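Local coordinates for putative glycerophosphodiester phosphodiesterase (Galdieria sulphuraria, PDB 2O55), which is a putative member of the glycerophosphodiester phosphodiesterase family, built on the TIM-barrel fold, at residues L95-E103 with L134-R143; R45-F55 with I73-L81. All blocks are in the same frame, centred on the assembly; numbering follows the deposited sequence.

In the fold
Both contacts lie on the outer parts of one TIM barrel, their centres about 18 Å apart, and they follow each other along the chain. Interaction 2 fastens the 73-81 segment to the hairpin formed by strands 39-46 and 52-54; the chain then passes into helix 95-104, which interaction 1 joins to the end of helix 127-136. The two contacts meet at Leu95, whose N lies 2.7 Å from Ile52 O, a probable hydrogen bond, and whose CG packs 4.1 Å from Leu54 CD2. In interaction 2 a sulfate ion, perhaps taken up from the crystallisation solution, lies about 5 Å from the Arg45 side chain; it may or may not mark a pocket.

Interaction 1: residues L95-E103 with L134-R143; sequences LEELFVAIE and LVEKYHMQER
Phe99 reaches from helix 95-104 into the Schellman-capped end of helix 127-136, and its side chain meets a succession of partners from CB to CZ. CB lies over a face of the Tyr138 ring, 3.9 Å from the centroid and 23° off the normal, a CH-pi contact. With CG anti to its carbonyl carbon (chi1 -79°), the two rings meet obliquely, Phe99 CD2 nearest Tyr138 CD1. CD1 and CE1 lie beneath CG of Met140, a selenomethionine, which stands 4.0 Å from the Phe99 centroid; its SE makes an oblique Met-aromatic contact, while Leu95 CD2 occupies the opposite face. At the ring edge, Phe99 CE2 meets Leu134 CG at 3.8 Å, and Phe99 CZ ends 3.9 Å from Val135 CG2. Strand 110-115 adds Leu111 to this core. Beside this apolar packing lies a polar group: an extended Glu96 brings OE1 to 3.1 Å from Lys137 NZ, a salt bridge, and 3.0 Å from Tyr138 OH, which donates from 40° above the carboxylate plane. Both donors approach from the same face of that plane. One carboxylate oxygen therefore tethers the hydroxyl end of the ring whose face receives Phe99 CB, joining a polar anchor to an apolar core.

Interaction 2: residues R45-F55 with I73-L81; sequences RVCKTGEIVLF and IGDLSLEEL
The Glu51 carboxylate meets Leu78, whose CB lies 3.8 Å from Glu51 CD, and Thr49 OG1 approaches OE2 from 36° above the carboxylate plane. The guanidinium of Arg45 has Phe55 O in plane at its edge, while Arg45 CD touches Ile73 CD1. These groups lie on or beside a hairpin in which the short strand 52-54 runs antiparallel to strand 39-46 of the TIM barrel; a 3-10 segment and helix 78-81 pack against it. One backbone and one side-chain atom of the turn bind the incoming chain: Lys48 N donates to Leu76 O at 2.7 Å from above the carbonyl plane, and Thr49 OG1 accepts from Leu78 N at 3.1 Å. The hydroxyl also donates to Glu51 OE2, which would restrict its rotation. Away from these bonds the contact is apolar: Ile73 CG2 lies 3.8 Å from Cys47 CB. Leu78 carries CG anti to its backbone N (chi1 -174°), which brings CD2 to Glu51 CG; Val53 CG2 touches Leu78 CD1 at 3.8 Å and Leu81 CD1 at 3.9 Å. A capping box opens the helix: Ser77 N donates to Glu80 OE1 at 2.8 Å, and Glu80 N returns a nearly straight bond, 169° at the hydrogen, to Ser77 OG.

Interaction 1: residues L95-E103 with L134-R143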
loop_
_atom_site.group_PDB
_atom_site.type_symbol
_atom_site.label_atom_id
_atom_site.label_comp_id
_atom_site.label_asym_id
_atom_site.label_seq_id
_atom_site.Cartn_x
_atom_site.Cartn_y
_atom_site.Cartn_z
ATOM N N LEU A 95 -3.451 3.496 12.538
ATOM C CA LEU A 95 -4.135 2.539 11.693
ATOM C C LEU A 95 -5.578 2.425 12.154
ATOM O O LEU A 95 -6.490 2.391 11.323
ATOM C CB LEU A 95 -3.458 1.175 11.710
ATOM C CG LEU A 95 -3.319 0.437 10.360
ATOM C CD1 LEU A 95 -3.032 -1.009 10.616
ATOM C CD2 LEU A 95 -4.525 0.557 9.435
ATOM N N GLU A 96 -5.768 2.396 13.478
ATOM C CA GLU A 96 -7.083 2.292 14.088
ATOM C C GLU A 96 -8.030 3.373 13.589
ATOM O O GLU A 96 -9.168 3.073 13.251
ATOM C CB GLU A 96 -6.980 2.329 15.618
ATOM C CG GLU A 96 -8.158 1.640 16.329
ATOM C CD GLU A 96 -7.958 1.423 17.832
ATOM O OE1 GLU A 96 -8.513 0.449 18.395
ATOM O OE2 GLU A 96 -7.254 2.230 18.461
ATOM N N GLU A 97 -7.564 4.621 13.520
ATOM C CA GLU A 97 -8.408 5.740 13.059
ATOM C C GLU A 97 -9.003 5.482 11.674
ATOM O O GLU A 97 -10.147 5.852 11.400
ATOM C CB GLU A 97 -7.658 7.083 13.092
ATOM C CG GLU A 97 -7.499 7.648 14.523
ATOM C CD GLU A 97 -6.678 8.952 14.630
ATOM O OE1 GLU A 97 -5.845 9.245 13.738
ATOM O OE2 GLU A 97 -6.866 9.681 15.635
ATOM N N LEU A 98 -8.232 4.828 10.815
ATOM C CA LEU A 98 -8.689 4.525 9.476
ATOM C C LEU A 98 -9.748 3.449 9.502
ATOM O O LEU A 98 -10.694 3.479 8.699
ATOM C CB LEU A 98 -7.526 4.048 8.607
ATOM C CG LEU A 98 -7.921 3.588 7.198
ATOM C CD1 LEU A 98 -8.677 4.703 6.437
ATOM C CD2 LEU A 98 -6.705 3.067 6.429
ATOM N N PHE A 99 -9.550 2.487 10.404
ATOM C CA PHE A 99 -10.449 1.357 10.567
ATOM C C PHE A 99 -11.795 1.870 11.045
ATOM O O PHE A 99 -12.822 1.671 10.383
ATOM C CB PHE A 99 -9.861 0.366 11.566
ATOM C CG PHE A 99 -8.795 -0.512 10.991
ATOM C CD1 PHE A 99 -8.600 -0.600 9.618
ATOM C CD2 PHE A 99 -8.008 -1.296 11.820
ATOM C CE1 PHE A 99 -7.615 -1.438 9.078
ATOM C CE2 PHE A 99 -7.016 -2.137 11.288
ATOM C CZ PHE A 99 -6.823 -2.207 9.910
ATOM N N VAL A 100 -11.750 2.540 12.197
ATOM C CA VAL A 100 -12.842 3.328 12.733
ATOM C C VAL A 100 -13.547 4.167 11.644
ATOM O O VAL A 100 -14.777 4.134 11.536
ATOM C CB VAL A 100 -12.324 4.216 13.907
ATOM C CG1 VAL A 100 -13.192 5.463 14.103
ATOM C CG2 VAL A 100 -12.188 3.393 15.209
ATOM N N ALA A 101 -12.771 4.898 10.836
ATOM C CA ALA A 101 -13.309 5.670 9.692
ATOM C C ALA A 101 -14.155 4.786 8.779
ATOM O O ALA A 101 -15.312 5.113 8.455
ATOM C CB ALA A 101 -12.165 6.339 8.876
ATOM N N ILE A 102 -13.558 3.658 8.389
ATOM C CA ILE A 102 -14.149 2.737 7.432
ATOM C C ILE A 102 -15.423 2.109 8.006
ATOM O O ILE A 102 -16.418 1.938 7.288
ATOM C CB ILE A 102 -13.101 1.675 6.959
ATOM C CG1 ILE A 102 -11.994 2.346 6.149
ATOM C CG2 ILE A 102 -13.729 0.625 6.067
ATOM C CD1 ILE A 102 -10.803 1.461 5.883
ATOM N N GLU A 103 -15.391 1.816 9.306
ATOM C CA GLU A 103 -16.487 1.134 9.999
ATOM C C GLU A 103 -17.761 1.948 10.113
ATOM O O GLU A 103 -18.843 1.380 10.086
ATOM C CB GLU A 103 -16.054 0.680 11.401
ATOM C CG GLU A 103 -16.384 -0.788 11.686
ATOM C CD GLU A 103 -15.717 -1.736 10.661
ATOM O OE1 GLU A 103 -14.467 -1.704 10.539
ATOM O OE2 GLU A 103 -16.442 -2.501 9.971
ATOM N N LEU A 134 -5.194 -5.939 15.836
ATOM C CA LEU A 134 -5.854 -4.700 15.422
ATOM C C LEU A 134 -6.766 -4.982 14.243
ATOM O O LEU A 134 -7.969 -4.708 14.312
ATOM C CB LEU A 134 -4.853 -3.607 15.078
ATOM C CG LEU A 134 -5.425 -2.205 14.776
ATOM C CD1 LEU A 134 -6.616 -1.814 15.675
ATOM C CD2 LEU A 134 -4.340 -1.111 14.840
ATOM N N VAL A 135 -6.207 -5.559 13.182
ATOM C CA VAL A 135 -7.014 -5.987 12.058
ATOM C C VAL A 135 -8.282 -6.733 12.487
ATOM O O VAL A 135 -9.377 -6.348 12.093
ATOM C CB VAL A 135 -6.187 -6.805 11.044
ATOM C CG1 VAL A 135 -7.016 -7.916 10.373
ATOM C CG2 VAL A 135 -5.603 -5.877 10.003
ATOM N N GLU A 136 -8.147 -7.773 13.304
ATOM C CA GLU A 136 -9.314 -8.595 13.615
ATOM C C GLU A 136 -10.251 -7.940 14.617
ATOM O O GLU A 136 -11.440 -8.272 14.675
ATOM C CB GLU A 136 -8.931 -10.017 14.042
ATOM C CG GLU A 136 -8.103 -10.111 15.300
ATOM C CD GLU A 136 -7.075 -11.260 15.234
ATOM O OE1 GLU A 136 -7.093 -12.128 16.153
ATOM O OE2 GLU A 136 -6.258 -11.296 14.267
ATOM N N LYS A 137 -9.719 -6.997 15.384
ATOM C CA LYS A 137 -10.561 -6.228 16.281
ATOM C C LYS A 137 -11.490 -5.319 15.475
ATOM O O LYS A 137 -12.373 -4.683 16.033
ATOM C CB LYS A 137 -9.736 -5.407 17.266
ATOM C CG LYS A 137 -10.576 -4.767 18.362
ATOM C CD LYS A 137 -10.121 -3.351 18.673
ATOM C CE LYS A 137 -11.133 -2.632 19.547
ATOM N NZ LYS A 137 -10.675 -1.261 19.905
ATOM N N TYR A 138 -11.291 -5.263 14.164
ATOM C CA TYR A 138 -12.155 -4.467 13.294
ATOM C C TYR A 138 -12.724 -5.327 12.169
ATOM O O TYR A 138 -13.231 -4.824 11.163
ATOM C CB TYR A 138 -11.406 -3.230 12.781
ATOM C CG TYR A 138 -11.285 -2.190 13.854
ATOM C CD1 TYR A 138 -10.267 -2.250 14.813
ATOM C CD2 TYR A 138 -12.228 -1.167 13.954
ATOM C CE1 TYR A 138 -10.193 -1.301 15.837
ATOM C CE2 TYR A 138 -12.159 -0.215 14.969
ATOM C CZ TYR A 138 -11.143 -0.287 15.899
ATOM O OH TYR A 138 -11.091 0.666 16.873
ATOM N N HIS A 139 -12.645 -6.640 12.384
ATOM C CA HIS A 139 -13.124 -7.644 11.442
ATOM C C HIS A 139 -12.696 -7.253 10.042
ATOM O O HIS A 139 -13.487 -7.310 9.108
ATOM C CB HIS A 139 -14.640 -7.810 11.561
ATOM C CG HIS A 139 -15.106 -7.891 12.978
ATOM N ND1 HIS A 139 -15.320 -9.089 13.622
ATOM C CD2 HIS A 139 -15.335 -6.923 13.896
ATOM C CE1 HIS A 139 -15.695 -8.856 14.866
ATOM N NE2 HIS A 139 -15.705 -7.550 15.060
HETATM N N MSE A 140 -11.429 -6.855 9.911
HETATM C CA MSE A 140 -10.892 -6.368 8.651
HETATM C C MSE A 140 -10.120 -7.445 7.911
HETATM O O MSE A 140 -9.622 -7.201 6.819
HETATM C CB MSE A 140 -9.984 -5.173 8.915
HETATM C CG MSE A 140 -10.727 -3.859 9.152
HETATM SE SE MSE A 140 -11.658 -3.302 7.520
HETATM C CE MSE A 140 -12.365 -1.709 8.158
ATOM N N GLN A 141 -10.042 -8.641 8.503
ATOM C CA GLN A 141 -9.271 -9.781 7.956
ATOM C C GLN A 141 -9.440 -9.993 6.434
ATOM O O GLN A 141 -8.477 -10.281 5.720
ATOM C CB GLN A 141 -9.596 -11.121 8.687
ATOM C CG GLN A 141 -9.524 -11.167 10.233
ATOM C CD GLN A 141 -10.852 -10.804 10.921
ATOM O OE1 GLN A 141 -11.564 -9.888 10.497
ATOM N NE2 GLN A 141 -11.177 -11.520 11.991
ATOM N N GLU A 142 -10.670 -9.885 5.938
ATOM C CA GLU A 142 -10.937 -10.290 4.558
ATOM C C GLU A 142 -10.873 -9.104 3.574
ATOM O O GLU A 142 -11.076 -9.285 2.370
ATOM C CB GLU A 142 -12.226 -11.135 4.473
ATOM C CG GLU A 142 -12.066 -12.517 5.123
ATOM C CD GLU A 142 -13.403 -13.239 5.369
ATOM O OE1 GLU A 142 -14.444 -12.545 5.441
ATOM O OE2 GLU A 142 -13.431 -14.496 5.493
ATOM N N ARG A 143 -10.519 -7.926 4.108
ATOM C CA ARG A 143 -10.395 -6.671 3.365
ATOM C C ARG A 143 -8.982 -6.049 3.397
ATOM O O ARG A 143 -8.802 -4.846 3.123
ATOM C CB ARG A 143 -11.325 -5.642 3.981
ATOM C CG ARG A 143 -12.767 -6.059 4.173
ATOM C CD ARG A 143 -13.628 -4.885 3.817
ATOM N NE ARG A 143 -14.259 -4.188 4.938
ATOM C CZ ARG A 143 -14.796 -2.975 4.830
ATOM N NH1 ARG A 143 -14.729 -2.324 3.682
ATOM N NH2 ARG A 143 -15.389 -2.399 5.855
#

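Interaction 2: residues R45-F55 with I73-L81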
loop_
_atom_site.group_PDB
_atom_site.type_symbol
_atom_site.label_atom_id
_atom_site.label_comp_id
_atom_site.label_asym_id
_atom_site.label_seq_id
_atom_site.Cartn_x
_atom_site.Cartn_y
_atom_site.Cartn_z
ATOM N N ARG A 45 4.020 2.348 9.632
ATOM C CA ARG A 45 5.225 2.415 10.467
ATOM C C ARG A 45 4.802 2.434 11.929
ATOM O O ARG A 45 3.648 2.758 12.250
ATOM C CB ARG A 45 6.102 3.642 10.147
ATOM C CG ARG A 45 6.273 3.967 8.661
ATOM C CD ARG A 45 7.176 5.145 8.412
ATOM N NE ARG A 45 8.521 4.696 8.097
ATOM C CZ ARG A 45 9.068 4.740 6.884
ATOM N NH1 ARG A 45 8.395 5.241 5.859
ATOM N NH2 ARG A 45 10.305 4.289 6.695
ATOM N N VAL A 46 5.736 2.099 12.813
ATOM C CA VAL A 46 5.463 2.043 14.252
ATOM C C VAL A 46 6.150 3.181 14.998
ATOM O O VAL A 46 7.360 3.371 14.860
ATOM C CB VAL A 46 5.907 0.688 14.846
ATOM C CG1 VAL A 46 5.987 0.749 16.394
ATOM C CG2 VAL A 46 4.983 -0.430 14.367
ATOM N N CYS A 47 5.371 3.918 15.790
ATOM C CA CYS A 47 5.878 5.067 16.555
ATOM C C CYS A 47 6.358 4.684 17.944
ATOM O O CYS A 47 6.108 3.577 18.404
ATOM C CB CYS A 47 4.803 6.130 16.681
ATOM S SG CYS A 47 3.395 5.616 17.702
ATOM N N LYS A 48 7.030 5.621 18.609
ATOM C CA LYS A 48 7.731 5.355 19.871
ATOM C C LYS A 48 6.911 4.547 20.888
ATOM O O LYS A 48 7.445 3.613 21.495
ATOM C CB LYS A 48 8.244 6.665 20.495
ATOM C CG LYS A 48 9.238 6.530 21.685
ATOM C CD LYS A 48 10.552 5.791 21.320
ATOM C CE LYS A 48 11.697 6.112 22.296
ATOM N NZ LYS A 48 12.650 7.138 21.759
ATOM N N THR A 49 5.627 4.885 21.048
ATOM C CA THR A 49 4.792 4.313 22.126
ATOM C C THR A 49 4.099 2.986 21.778
ATOM O O THR A 49 3.264 2.492 22.536
ATOM C CB THR A 49 3.766 5.354 22.707
ATOM O OG1 THR A 49 3.359 6.274 21.680
ATOM C CG2 THR A 49 4.380 6.126 23.905
ATOM N N GLY A 50 4.446 2.423 20.627
ATOM C CA GLY A 50 3.933 1.114 20.217
ATOM C C GLY A 50 2.991 1.037 19.017
ATOM O O GLY A 50 3.006 0.052 18.276
ATOM N N GLU A 51 2.164 2.059 18.821
ATOM C CA GLU A 51 1.053 1.941 17.891
ATOM C C GLU A 51 1.445 2.151 16.436
ATOM O O GLU A 51 2.469 2.777 16.125
ATOM C CB GLU A 51 -0.147 2.809 18.312
ATOM C CG GLU A 51 0.184 4.192 18.820
ATOM C CD GLU A 51 0.732 4.226 20.269
ATOM O OE1 GLU A 51 -0.045 4.053 21.234
ATOM O OE2 GLU A 51 1.946 4.461 20.445
ATOM N N ILE A 52 0.621 1.580 15.555
ATOM C CA ILE A 52 0.846 1.585 14.105
ATOM C C ILE A 52 0.233 2.823 13.450
ATOM O O ILE A 52 -0.975 3.063 13.507
ATOM C CB ILE A 52 0.363 0.262 13.448
ATOM C CG1 ILE A 52 1.256 -0.899 13.899
ATOM C CG2 ILE A 52 0.437 0.350 11.944
ATOM C CD1 ILE A 52 0.532 -2.159 14.227
ATOM N N VAL A 53 1.099 3.601 12.822
ATOM C CA VAL A 53 0.750 4.897 12.273
ATOM C C VAL A 53 0.839 4.857 10.732
ATOM O O VAL A 53 1.433 3.931 10.173
ATOM C CB VAL A 53 1.692 5.925 12.936
ATOM C CG1 VAL A 53 2.243 6.953 11.957
ATOM C CG2 VAL A 53 1.016 6.554 14.136
ATOM N N LEU A 54 0.249 5.830 10.038
ATOM C CA LEU A 54 0.264 5.834 8.567
ATOM C C LEU A 54 1.077 7.010 8.054
ATOM O O LEU A 54 0.664 8.180 8.235
ATOM C CB LEU A 54 -1.161 5.917 8.013
ATOM C CG LEU A 54 -2.223 4.950 8.548
ATOM C CD1 LEU A 54 -3.599 5.320 8.061
ATOM C CD2 LEU A 54 -1.918 3.530 8.141
ATOM N N PHE A 55 2.226 6.704 7.436
ATOM C CA PHE A 55 3.204 7.727 6.982
ATOM C C PHE A 55 4.384 7.170 6.161
ATOM O O PHE A 55 5.134 6.308 6.631
ATOM C CB PHE A 55 3.748 8.510 8.189
ATOM C CG PHE A 55 4.634 9.668 7.826
ATOM C CD1 PHE A 55 6.020 9.521 7.793
ATOM C CD2 PHE A 55 4.091 10.915 7.543
ATOM C CE1 PHE A 55 6.860 10.590 7.471
ATOM C CE2 PHE A 55 4.925 11.991 7.214
ATOM C CZ PHE A 55 6.317 11.820 7.175
ATOM N N ILE A 73 9.726 8.212 12.596
ATOM C CA ILE A 73 8.485 7.940 13.343
ATOM C C ILE A 73 8.728 7.194 14.648
ATOM O O ILE A 73 8.124 7.525 15.671
ATOM C CB ILE A 73 7.432 7.211 12.477
ATOM C CG1 ILE A 73 6.621 8.229 11.695
ATOM C CG2 ILE A 73 6.472 6.375 13.315
ATOM C CD1 ILE A 73 7.326 8.722 10.477
ATOM N N GLY A 74 9.632 6.211 14.604
ATOM C CA GLY A 74 10.017 5.425 15.777
ATOM C C GLY A 74 10.530 6.276 16.919
ATOM O O GLY A 74 10.758 5.776 18.011
ATOM N N ASP A 75 10.713 7.567 16.658
ATOM C CA ASP A 75 11.183 8.519 17.662
ATOM C C ASP A 75 10.047 9.137 18.473
ATOM O O ASP A 75 10.282 9.637 19.580
ATOM C CB ASP A 75 11.956 9.683 17.016
ATOM C CG ASP A 75 13.233 9.250 16.324
ATOM O OD1 ASP A 75 13.891 8.300 16.796
ATOM O OD2 ASP A 75 13.585 9.885 15.307
ATOM N N LEU A 76 8.828 9.127 17.929
ATOM C CA LEU A 76 7.768 9.984 18.471
ATOM C C LEU A 76 6.578 9.233 19.060
ATOM O O LEU A 76 6.186 8.168 18.563
ATOM C CB LEU A 76 7.292 11.003 17.420
ATOM C CG LEU A 76 8.317 11.884 16.691
ATOM C CD1 LEU A 76 7.651 12.751 15.631
ATOM C CD2 LEU A 76 9.111 12.741 17.665
ATOM N N SER A 77 6.015 9.800 20.128
ATOM C CA SER A 77 4.796 9.276 20.736
ATOM C C SER A 77 3.646 9.452 19.760
ATOM O O SER A 77 3.752 10.215 18.795
ATOM C CB SER A 77 4.470 10.015 22.038
ATOM O OG SER A 77 3.652 11.153 21.800
ATOM N N LEU A 78 2.545 8.763 20.035
ATOM C CA LEU A 78 1.323 8.927 19.247
ATOM C C LEU A 78 0.764 10.360 19.314
ATOM O O LEU A 78 0.349 10.923 18.287
ATOM C CB LEU A 78 0.249 7.905 19.662
ATOM C CG LEU A 78 -1.040 7.883 18.820
ATOM C CD1 LEU A 78 -0.724 7.567 17.362
ATOM C CD2 LEU A 78 -2.102 6.928 19.385
ATOM N N GLU A 79 0.770 10.945 20.510
ATOM C CA GLU A 79 0.165 12.249 20.721
ATOM C C GLU A 79 0.895 13.357 19.953
ATOM O O GLU A 79 0.259 14.122 19.228
ATOM C CB GLU A 79 0.097 12.551 22.206
ATOM C CG GLU A 79 -0.922 13.613 22.579
ATOM C CD GLU A 79 -0.563 14.326 23.876
ATOM O OE1 GLU A 79 -1.376 15.147 24.353
ATOM O OE2 GLU A 79 0.534 14.066 24.422
ATOM N N GLU A 80 2.219 13.419 20.090
ATOM C CA GLU A 80 3.038 14.382 19.345
ATOM C C GLU A 80 2.826 14.268 17.843
ATOM O O GLU A 80 2.828 15.278 17.132
ATOM C CB GLU A 80 4.516 14.162 19.613
ATOM C CG GLU A 80 4.914 14.202 21.055
ATOM C CD GLU A 80 6.280 13.605 21.259
ATOM O OE1 GLU A 80 6.506 12.464 20.794
ATOM O OE2 GLU A 80 7.132 14.279 21.867
ATOM N N LEU A 81 2.679 13.033 17.366
ATOM C CA LEU A 81 2.396 12.765 15.951
ATOM C C LEU A 81 1.016 13.274 15.530
ATOM O O LEU A 81 0.845 13.806 14.417
ATOM C CB LEU A 81 2.490 11.267 15.645
ATOM C CG LEU A 81 3.867 10.640 15.460
ATOM C CD1 LEU A 81 3.690 9.158 15.194
ATOM C CD2 LEU A 81 4.624 11.301 14.321
#